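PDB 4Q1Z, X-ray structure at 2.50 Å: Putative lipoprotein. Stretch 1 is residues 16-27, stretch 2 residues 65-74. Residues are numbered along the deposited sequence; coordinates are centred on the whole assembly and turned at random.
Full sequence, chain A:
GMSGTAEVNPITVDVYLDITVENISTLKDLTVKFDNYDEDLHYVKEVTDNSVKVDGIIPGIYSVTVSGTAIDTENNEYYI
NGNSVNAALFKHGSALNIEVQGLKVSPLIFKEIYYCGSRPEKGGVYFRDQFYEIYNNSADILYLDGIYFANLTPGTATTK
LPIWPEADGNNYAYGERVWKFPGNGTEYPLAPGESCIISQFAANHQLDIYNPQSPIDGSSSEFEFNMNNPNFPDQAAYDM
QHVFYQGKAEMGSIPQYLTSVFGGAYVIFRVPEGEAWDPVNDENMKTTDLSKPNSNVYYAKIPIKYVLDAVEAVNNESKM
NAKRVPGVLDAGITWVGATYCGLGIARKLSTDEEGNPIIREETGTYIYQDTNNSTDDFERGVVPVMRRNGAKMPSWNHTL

Stretch 1, residues 16-27: YLDITVENISTL
Stretch 2 (65-74) TVSGTAIDTE

A70 is the apolar centre of this contact. Its CB lies 4.0 Å from L27 CD2, 4.3 Å from I24 CG2 and 4.5 Å from V21 CG1. Side chains from three residues of stretch 1 thus meet the one methyl. L27 and I24 are both m,t rotamers; V21 is t. A separate apolar contact joins L17 CD2 to V66 CG2 at 3.7 Å. L17 is m,t and V66 is t, and both CA-to-CB bonds point toward the opposing stretch.

Residues 65-72 form one continuous strand. Stretch 1 has strands at 16-19 and 24-27, with a loop between them. Strand 24-27 runs antiparallel to 65-72, at 150° between their directions. L27 pairs with A70 at a non-hydrogen-bonded site, CA to CA 4.7 Å, and their side chains share one face. T26 pairs with I71 at a hydrogen-bonded site, CA to CA 5.2 Å, with side chains on the other face. I71 N donates to T26 O at 3.1 Å. T26 O also receives a CA-H contact from A70 CA at 3.3 Å.

The register then slips by one residue. I24 pairs with D72, CA to CA 4.2 Å, and their side chains diverge. S25 is the extra residue of this beta bulge, with phi/psi of -102/-37. I71 O consequently accepts two bonds, from S25 N at 2.6 Å and from T26 N at 3.2 Å.

N23 begins the polar edge, with phi/psi of 50/48. T73 N donates to N23 O at 3.0 Å, and D72 CA lies 3.3 Å from the same N23 O. N23 CB approaches T73 OG1 at 3.4 Å; N23 has chi1 m and T73 chi1 p. D72, chi1 p, accepts a bond from E74 N at OD1, 3.1 Å away, which links the last strand residue to the segment that follows it.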

# COMPACT_ATOMS: atom_id res chain seq x y z
N TYR A 16 33.72 5.69 4.20
CA TYR A 16 32.97 6.94 4.02
C TYR A 16 31.82 6.69 3.05
O TYR A 16 32.04 6.27 1.91
CB TYR A 16 33.85 8.10 3.51
CG TYR A 16 35.18 8.24 4.23
CD1 TYR A 16 35.31 9.05 5.35
CD2 TYR A 16 36.31 7.57 3.77
CE1 TYR A 16 36.53 9.18 6.01
CE2 TYR A 16 37.53 7.68 4.43
CZ TYR A 16 37.64 8.50 5.55
OH TYR A 16 38.86 8.62 6.19
N LEU A 17 30.59 6.94 3.50
CA LEU A 17 29.41 6.72 2.70
C LEU A 17 28.89 8.02 2.12
O LEU A 17 28.42 8.91 2.85
CB LEU A 17 28.30 6.01 3.51
CG LEU A 17 28.69 4.81 4.39
CD1 LEU A 17 27.49 4.28 5.08
CD2 LEU A 17 29.30 3.70 3.57
N ASP A 18 28.97 8.13 0.79
CA ASP A 18 28.44 9.27 0.03
C ASP A 18 27.01 8.91 -0.26
O ASP A 18 26.72 8.27 -1.27
CB ASP A 18 29.28 9.54 -1.24
CG ASP A 18 28.98 10.83 -2.00
OD1 ASP A 18 27.99 11.52 -1.65
OD2 ASP A 18 29.74 11.15 -2.95
N ILE A 19 26.13 9.23 0.70
CA ILE A 19 24.70 8.95 0.63
C ILE A 19 24.07 10.07 -0.20
O ILE A 19 24.31 11.26 0.05
CB ILE A 19 24.05 8.71 2.01
CG1 ILE A 19 24.83 7.60 2.77
CG2 ILE A 19 22.59 8.29 1.83
CD1 ILE A 19 24.59 7.45 4.22
N THR A 20 23.34 9.67 -1.25
CA THR A 20 22.71 10.48 -2.29
C THR A 20 21.34 11.00 -1.79
O THR A 20 20.85 11.97 -2.36
CB THR A 20 22.65 9.62 -3.58
OG1 THR A 20 24.00 9.38 -3.99
CG2 THR A 20 21.92 10.29 -4.73
N VAL A 21 20.76 10.39 -0.72
CA VAL A 21 19.49 10.84 -0.13
C VAL A 21 19.76 12.14 0.64
O VAL A 21 20.74 12.23 1.38
CB VAL A 21 18.83 9.76 0.77
CG1 VAL A 21 17.63 10.31 1.52
CG2 VAL A 21 18.43 8.54 -0.05
N GLU A 22 18.90 13.15 0.41
CA GLU A 22 18.97 14.49 1.01
C GLU A 22 18.23 14.60 2.35
O GLU A 22 17.22 13.93 2.55
CB GLU A 22 18.37 15.53 0.04
CG GLU A 22 19.23 15.90 -1.16
CD GLU A 22 18.61 16.76 -2.25
OE1 GLU A 22 17.52 17.34 -2.03
OE2 GLU A 22 19.24 16.87 -3.33
N ASN A 23 18.73 15.49 3.23
CA ASN A 23 18.18 15.83 4.55
C ASN A 23 17.87 14.60 5.39
O ASN A 23 16.78 14.50 5.95
CB ASN A 23 16.91 16.69 4.39
CG ASN A 23 17.10 17.95 3.58
OD1 ASN A 23 17.88 18.83 3.94
ND2 ASN A 23 16.37 18.06 2.48
N ILE A 24 18.84 13.67 5.49
CA ILE A 24 18.69 12.42 6.25
C ILE A 24 18.50 12.73 7.74
O ILE A 24 19.26 13.52 8.31
CB ILE A 24 19.90 11.48 6.00
CG1 ILE A 24 19.97 11.06 4.52
CG2 ILE A 24 19.91 10.25 6.95
CD1 ILE A 24 21.30 10.65 4.12
N SER A 25 17.48 12.11 8.36
CA SER A 25 17.16 12.27 9.78
C SER A 25 17.65 11.06 10.60
O SER A 25 18.11 11.22 11.73
CB SER A 25 15.65 12.45 9.96
OG SER A 25 15.35 13.31 11.05
N THR A 26 17.55 9.84 10.02
CA THR A 26 17.93 8.57 10.64
C THR A 26 18.55 7.62 9.64
O THR A 26 18.13 7.60 8.48
CB THR A 26 16.67 7.85 11.23
OG1 THR A 26 15.68 8.77 11.67
CG2 THR A 26 17.00 6.85 12.34
N LEU A 27 19.49 6.78 10.11
CA LEU A 27 20.06 5.67 9.35
C LEU A 27 19.65 4.39 10.11
O LEU A 27 20.27 4.02 11.13
CB LEU A 27 21.57 5.82 9.12
CG LEU A 27 22.01 6.96 8.23
CD1 LEU A 27 23.49 7.13 8.30
CD2 LEU A 27 21.57 6.75 6.80
N THR A 65 29.67 -4.17 0.64
CA THR A 65 28.27 -3.83 0.34
C THR A 65 27.63 -3.07 1.50
O THR A 65 27.86 -3.40 2.67
CB THR A 65 27.46 -5.08 -0.01
OG1 THR A 65 27.80 -6.11 0.91
CG2 THR A 65 27.73 -5.58 -1.41
N VAL A 66 26.85 -2.03 1.15
CA VAL A 66 26.11 -1.15 2.06
C VAL A 66 24.63 -1.34 1.79
O VAL A 66 24.23 -1.37 0.63
CB VAL A 66 26.52 0.35 1.93
CG1 VAL A 66 25.76 1.23 2.92
CG2 VAL A 66 28.02 0.53 2.07
N SER A 67 23.83 -1.54 2.85
CA SER A 67 22.37 -1.73 2.78
C SER A 67 21.70 -1.34 4.10
O SER A 67 22.20 -1.65 5.19
CB SER A 67 22.01 -3.17 2.42
OG SER A 67 20.62 -3.31 2.21
N GLY A 68 20.58 -0.66 3.97
CA GLY A 68 19.80 -0.17 5.10
C GLY A 68 18.76 0.82 4.65
O GLY A 68 18.45 0.90 3.45
N THR A 69 18.23 1.58 5.61
CA THR A 69 17.14 2.54 5.37
C THR A 69 17.48 3.92 5.93
O THR A 69 18.00 4.04 7.04
CB THR A 69 15.80 1.96 5.95
OG1 THR A 69 15.36 0.93 5.08
CG2 THR A 69 14.68 2.99 6.05
N ALA A 70 17.16 4.96 5.15
CA ALA A 70 17.30 6.34 5.56
C ALA A 70 15.92 6.97 5.60
O ALA A 70 15.09 6.69 4.74
CB ALA A 70 18.21 7.09 4.61
N ILE A 71 15.65 7.75 6.65
CA ILE A 71 14.40 8.49 6.82
C ILE A 71 14.78 9.97 6.76
O ILE A 71 15.69 10.37 7.48
CB ILE A 71 13.63 8.09 8.12
CG1 ILE A 71 13.10 6.65 8.02
CG2 ILE A 71 12.45 9.04 8.39
CD1 ILE A 71 13.99 5.61 8.60
N ASP A 72 14.16 10.76 5.87
CA ASP A 72 14.52 12.17 5.77
C ASP A 72 13.71 13.01 6.78
O ASP A 72 12.93 12.46 7.56
CB ASP A 72 14.47 12.71 4.32
CG ASP A 72 13.16 13.04 3.62
OD1 ASP A 72 12.09 12.90 4.25
OD2 ASP A 72 13.20 13.46 2.44
N THR A 73 13.95 14.34 6.81
CA THR A 73 13.32 15.27 7.75
C THR A 73 11.81 15.37 7.58
O THR A 73 11.13 15.81 8.52
CB THR A 73 13.96 16.65 7.66
OG1 THR A 73 14.07 17.04 6.29
CG2 THR A 73 15.32 16.70 8.34
N GLU A 74 11.27 14.94 6.42
CA GLU A 74 9.85 14.96 6.07
C GLU A 74 9.21 13.57 6.24
O GLU A 74 8.10 13.34 5.74
CB GLU A 74 9.65 15.48 4.63
CG GLU A 74 9.81 16.98 4.47
CD GLU A 74 10.39 17.38 3.13
OE1 GLU A 74 11.60 17.14 2.91
OE2 GLU A 74 9.64 17.92 2.29